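Local coordinates for protein putative cellulase CEL6 (Mycobacterium tuberculosis, PDB 1UP3) that probably hydrolyses internal beta-1,4-glucosidic bonds of cellulose, as a family 6 endoglucanase whose catalytic domain binds a thio-linked cello-oligosaccharide, at residues Ala21-Val35 with Phe280-Gln294. Numbering follows the deposited sequence.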
# COMPACT_ATOMS: atom_id res chain seq x y z
N ALA A 21 -8.91 -15.39 -11.47
CA ALA A 21 -9.05 -15.12 -12.90
C ALA A 21 -8.08 -15.95 -13.75
O ALA A 21 -8.45 -16.46 -14.80
CB ALA A 21 -8.90 -13.63 -13.21
N ALA A 22 -6.83 -16.07 -13.33
CA ALA A 22 -5.82 -16.76 -14.14
C ALA A 22 -6.15 -18.25 -14.26
O ALA A 22 -5.94 -18.87 -15.30
CB ALA A 22 -4.46 -16.58 -13.51
N ARG A 23 -6.66 -18.80 -13.17
CA ARG A 23 -7.05 -20.22 -13.15
C ARG A 23 -8.32 -20.51 -13.94
O ARG A 23 -8.48 -21.62 -14.48
CB ARG A 23 -7.19 -20.72 -11.73
CG ARG A 23 -5.84 -20.84 -11.03
CD ARG A 23 -5.95 -21.55 -9.69
NE ARG A 23 -6.10 -20.59 -8.61
CZ ARG A 23 -6.72 -20.82 -7.45
NH1 ARG A 23 -7.28 -22.00 -7.20
NH2 ARG A 23 -6.79 -19.84 -6.54
N ASN A 24 -9.20 -19.52 -14.05
CA ASN A 24 -10.47 -19.65 -14.77
C ASN A 24 -10.34 -19.36 -16.26
O ASN A 24 -11.19 -19.79 -17.08
CB ASN A 24 -11.50 -18.70 -14.20
CG ASN A 24 -12.23 -19.26 -13.00
OD1 ASN A 24 -12.70 -20.41 -13.00
ND2 ASN A 24 -12.38 -18.41 -11.98
N ALA A 25 -9.29 -18.65 -16.65
CA ALA A 25 -9.12 -18.22 -18.02
C ALA A 25 -9.14 -19.43 -18.97
O ALA A 25 -8.45 -20.42 -18.74
CB ALA A 25 -7.85 -17.47 -18.17
N ASN A 26 -9.95 -19.34 -20.02
CA ASN A 26 -10.08 -20.44 -20.97
C ASN A 26 -10.10 -19.84 -22.37
O ASN A 26 -11.10 -19.23 -22.74
CB ASN A 26 -11.38 -21.19 -20.67
CG ASN A 26 -11.64 -22.32 -21.64
OD1 ASN A 26 -10.74 -22.76 -22.34
ND2 ASN A 26 -12.91 -22.79 -21.69
N PRO A 27 -9.00 -19.95 -23.12
CA PRO A 27 -7.79 -20.66 -22.72
C PRO A 27 -6.91 -19.85 -21.75
O PRO A 27 -7.22 -18.67 -21.54
CB PRO A 27 -7.04 -20.81 -24.05
CG PRO A 27 -7.46 -19.69 -24.83
CD PRO A 27 -8.85 -19.36 -24.45
N PRO A 28 -5.87 -20.45 -21.18
CA PRO A 28 -4.99 -19.72 -20.26
C PRO A 28 -4.48 -18.41 -20.88
O PRO A 28 -4.23 -18.33 -22.08
CB PRO A 28 -3.85 -20.71 -20.01
CG PRO A 28 -4.49 -22.05 -20.17
CD PRO A 28 -5.45 -21.86 -21.31
N ASN A 29 -4.36 -17.37 -20.04
CA ASN A 29 -4.02 -16.05 -20.48
C ASN A 29 -2.69 -15.66 -19.83
O ASN A 29 -2.56 -15.66 -18.58
CB ASN A 29 -5.15 -15.10 -20.07
CG ASN A 29 -4.90 -13.68 -20.48
OD1 ASN A 29 -4.19 -12.95 -19.81
ND2 ASN A 29 -5.54 -13.26 -21.56
N ALA A 30 -1.70 -15.35 -20.68
CA ALA A 30 -0.35 -15.10 -20.20
C ALA A 30 -0.28 -13.88 -19.29
O ALA A 30 0.53 -13.87 -18.34
CB ALA A 30 0.60 -14.90 -21.40
N GLU A 31 -1.08 -12.87 -19.59
CA GLU A 31 -1.05 -11.63 -18.85
C GLU A 31 -1.61 -11.84 -17.45
O GLU A 31 -1.03 -11.38 -16.47
CB GLU A 31 -1.86 -10.52 -19.54
CG GLU A 31 -1.28 -10.05 -20.88
CD GLU A 31 -1.47 -11.07 -22.02
OE1 GLU A 31 -2.53 -11.69 -22.12
OE2 GLU A 31 -0.53 -11.29 -22.83
N LEU A 32 -2.74 -12.54 -17.34
CA LEU A 32 -3.30 -12.80 -16.02
C LEU A 32 -2.40 -13.70 -15.19
O LEU A 32 -2.25 -13.50 -13.99
CB LEU A 32 -4.69 -13.40 -16.09
CG LEU A 32 -5.81 -12.53 -16.59
CD1 LEU A 32 -7.08 -13.34 -16.72
CD2 LEU A 32 -6.07 -11.39 -15.58
N THR A 33 -1.80 -14.71 -15.83
CA THR A 33 -0.92 -15.60 -15.12
C THR A 33 0.28 -14.80 -14.56
O THR A 33 0.69 -15.04 -13.44
CB THR A 33 -0.50 -16.71 -16.03
OG1 THR A 33 -1.63 -17.58 -16.23
CG2 THR A 33 0.55 -17.59 -15.39
N SER A 34 0.84 -13.90 -15.35
CA SER A 34 1.99 -13.08 -14.92
C SER A 34 1.66 -12.27 -13.68
O SER A 34 2.39 -12.34 -12.68
CB SER A 34 2.44 -12.13 -16.02
OG SER A 34 3.57 -11.39 -15.59
N VAL A 35 0.56 -11.55 -13.74
CA VAL A 35 0.10 -10.74 -12.59
C VAL A 35 -0.19 -11.63 -11.36
O VAL A 35 0.21 -11.31 -10.24
CB VAL A 35 -1.15 -9.90 -13.00
CG1 VAL A 35 -1.82 -9.24 -11.80
CG2 VAL A 35 -0.75 -8.87 -14.08
N PHE A 280 -11.85 -6.28 -8.76
CA PHE A 280 -10.93 -6.77 -9.77
C PHE A 280 -11.57 -6.81 -11.14
O PHE A 280 -12.68 -7.33 -11.31
CB PHE A 280 -10.43 -8.18 -9.42
CG PHE A 280 -9.38 -8.66 -10.34
CD1 PHE A 280 -8.05 -8.28 -10.19
CD2 PHE A 280 -9.69 -9.50 -11.40
CE1 PHE A 280 -7.06 -8.72 -11.06
CE2 PHE A 280 -8.68 -9.95 -12.29
CZ PHE A 280 -7.39 -9.56 -12.13
N VAL A 281 -10.86 -6.30 -12.13
CA VAL A 281 -11.31 -6.25 -13.51
C VAL A 281 -10.24 -6.93 -14.35
O VAL A 281 -9.14 -6.38 -14.55
CB VAL A 281 -11.49 -4.80 -14.00
CG1 VAL A 281 -12.05 -4.77 -15.42
CG2 VAL A 281 -12.38 -4.05 -13.06
N SER A 282 -10.53 -8.13 -14.87
CA SER A 282 -9.49 -8.84 -15.64
C SER A 282 -8.91 -7.99 -16.76
O SER A 282 -7.70 -8.02 -17.04
CB SER A 282 -10.00 -10.17 -16.22
OG SER A 282 -10.15 -11.13 -15.20
N GLN A 283 -9.76 -7.27 -17.50
CA GLN A 283 -9.32 -6.44 -18.61
C GLN A 283 -8.29 -5.41 -18.17
O GLN A 283 -7.37 -5.12 -18.89
CB GLN A 283 -10.52 -5.73 -19.28
CG GLN A 283 -10.10 -4.91 -20.49
CD GLN A 283 -9.78 -5.79 -21.63
OE1 GLN A 283 -10.64 -6.57 -22.05
NE2 GLN A 283 -8.53 -5.76 -22.11
N TYR A 284 -8.48 -4.82 -16.99
CA TYR A 284 -7.52 -3.85 -16.47
C TYR A 284 -6.15 -4.49 -16.23
O TYR A 284 -5.11 -3.90 -16.63
CB TYR A 284 -8.02 -3.21 -15.18
CG TYR A 284 -9.13 -2.17 -15.33
CD1 TYR A 284 -9.75 -1.92 -16.55
CD2 TYR A 284 -9.63 -1.56 -14.21
CE1 TYR A 284 -10.77 -0.99 -16.65
CE2 TYR A 284 -10.66 -0.61 -14.28
CZ TYR A 284 -11.20 -0.33 -15.50
OH TYR A 284 -12.24 0.61 -15.61
N ALA A 285 -6.14 -5.67 -15.62
CA ALA A 285 -4.87 -6.40 -15.42
C ALA A 285 -4.21 -6.76 -16.76
O ALA A 285 -2.99 -6.58 -16.95
CB ALA A 285 -5.06 -7.63 -14.55
N ILE A 286 -5.02 -7.23 -17.70
CA ILE A 286 -4.50 -7.59 -19.02
C ILE A 286 -3.91 -6.38 -19.74
O ILE A 286 -2.83 -6.47 -20.33
CB ILE A 286 -5.62 -8.28 -19.83
CG1 ILE A 286 -5.89 -9.64 -19.22
CG2 ILE A 286 -5.26 -8.43 -21.30
CD1 ILE A 286 -7.24 -10.26 -19.61
N ASP A 287 -4.60 -5.24 -19.70
CA ASP A 287 -4.08 -4.04 -20.36
C ASP A 287 -2.75 -3.55 -19.73
O ASP A 287 -1.80 -3.19 -20.44
CB ASP A 287 -5.12 -2.92 -20.39
CG ASP A 287 -6.35 -3.25 -21.28
OD1 ASP A 287 -6.34 -4.23 -22.06
OD2 ASP A 287 -7.38 -2.56 -21.25
N LEU A 288 -2.68 -3.54 -18.39
CA LEU A 288 -1.43 -3.18 -17.72
C LEU A 288 -0.27 -4.09 -18.14
O LEU A 288 0.82 -3.61 -18.39
CB LEU A 288 -1.59 -3.24 -16.19
CG LEU A 288 -2.44 -2.09 -15.62
CD1 LEU A 288 -2.92 -2.46 -14.25
CD2 LEU A 288 -1.65 -0.77 -15.53
N ALA A 289 -0.53 -5.39 -18.21
CA ALA A 289 0.49 -6.36 -18.66
C ALA A 289 0.83 -6.20 -20.14
O ALA A 289 2.02 -6.20 -20.52
CB ALA A 289 -0.00 -7.78 -18.40
N HIS A 290 -0.19 -6.09 -21.00
CA HIS A 290 0.04 -5.84 -22.43
C HIS A 290 0.89 -4.61 -22.67
O HIS A 290 1.76 -4.60 -23.54
CB HIS A 290 -1.31 -5.64 -23.15
CG HIS A 290 -1.20 -5.59 -24.64
ND1 HIS A 290 -0.94 -6.70 -25.41
CD2 HIS A 290 -1.31 -4.55 -25.50
CE1 HIS A 290 -0.91 -6.35 -26.68
NE2 HIS A 290 -1.13 -5.05 -26.76
N ASN A 291 0.61 -3.52 -21.95
CA ASN A 291 1.37 -2.29 -22.12
C ASN A 291 2.81 -2.43 -21.65
O ASN A 291 3.67 -1.64 -22.07
CB ASN A 291 0.66 -1.13 -21.42
CG ASN A 291 -0.69 -0.77 -22.07
OD1 ASN A 291 -0.97 -1.15 -23.24
ND2 ASN A 291 -1.54 -0.05 -21.33
N ALA A 292 3.07 -3.42 -20.78
CA ALA A 292 4.43 -3.75 -20.33
C ALA A 292 5.09 -4.73 -21.31
O ALA A 292 6.17 -5.26 -21.02
CB ALA A 292 4.40 -4.34 -18.92
N GLY A 293 4.40 -5.02 -22.42
CA GLY A 293 4.92 -5.92 -23.45
C GLY A 293 4.71 -7.39 -23.19
O GLY A 293 5.23 -8.23 -23.95
N GLN A 294 3.93 -7.73 -22.16
CA GLN A 294 3.57 -9.10 -21.84
C GLN A 294 2.17 -9.51 -22.35
O GLN A 294 1.49 -8.77 -23.06
CB GLN A 294 3.66 -9.33 -20.34
CG GLN A 294 5.11 -9.39 -19.88
CD GLN A 294 5.22 -9.48 -18.37
OE1 GLN A 294 5.77 -8.59 -17.72
NE2 GLN A 294 4.69 -10.55 -17.81
OXT GLN A 294 1.74 -10.64 -22.10
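Leu32 carries the apolar part of this contact, pressed against the flank of helix 282-291. Its CG rests 3.9 Å from Ile286 CG1, while the CD2 branch turns to the CB of Ala285 and meets the Phe280 ring at its edge, CD2 lying 4.1 Å from CZ. Ala21, in the preceding helix, borders this apolar patch, its CB 3.4 Å from Ser282 OG. Ala289 presents only a methyl group, and its CB meets Glu31 CB at 3.5 Å. The axes of segments 30-35 and 282-291 pass 8.5 Å apart, nearly perpendicular at 91°. Such packing joins the two ends of the family 6 catalytic domain, a distorted alpha/beta barrel; all seven strands of its parallel sheet lie in the chain between them. Asn29 caps helix 30-35, its OD1 taking the N-H of Leu32 in the carbonyl plane at 2.9 Å.

Toward solvent the fit gives way to polar contacts around the chain terminus. A Schellman motif with Gly293 at C-prime ends helix 282-291 and turns Gln294 back toward helix 30-35. There Gln294 NE2 donates a short but bent bond of 2.6 Å to Ser34 OG, which lies 17° out of the Gln294 amide plane; a chi1 of -178° places this OG anti to the backbone N, facing Gln294. Glu31, bent at chi2, brings OE2 within 2.5 Å of the terminal oxygen OXT of Gln294, a spacing that suggests one of the two acid groups carries a proton.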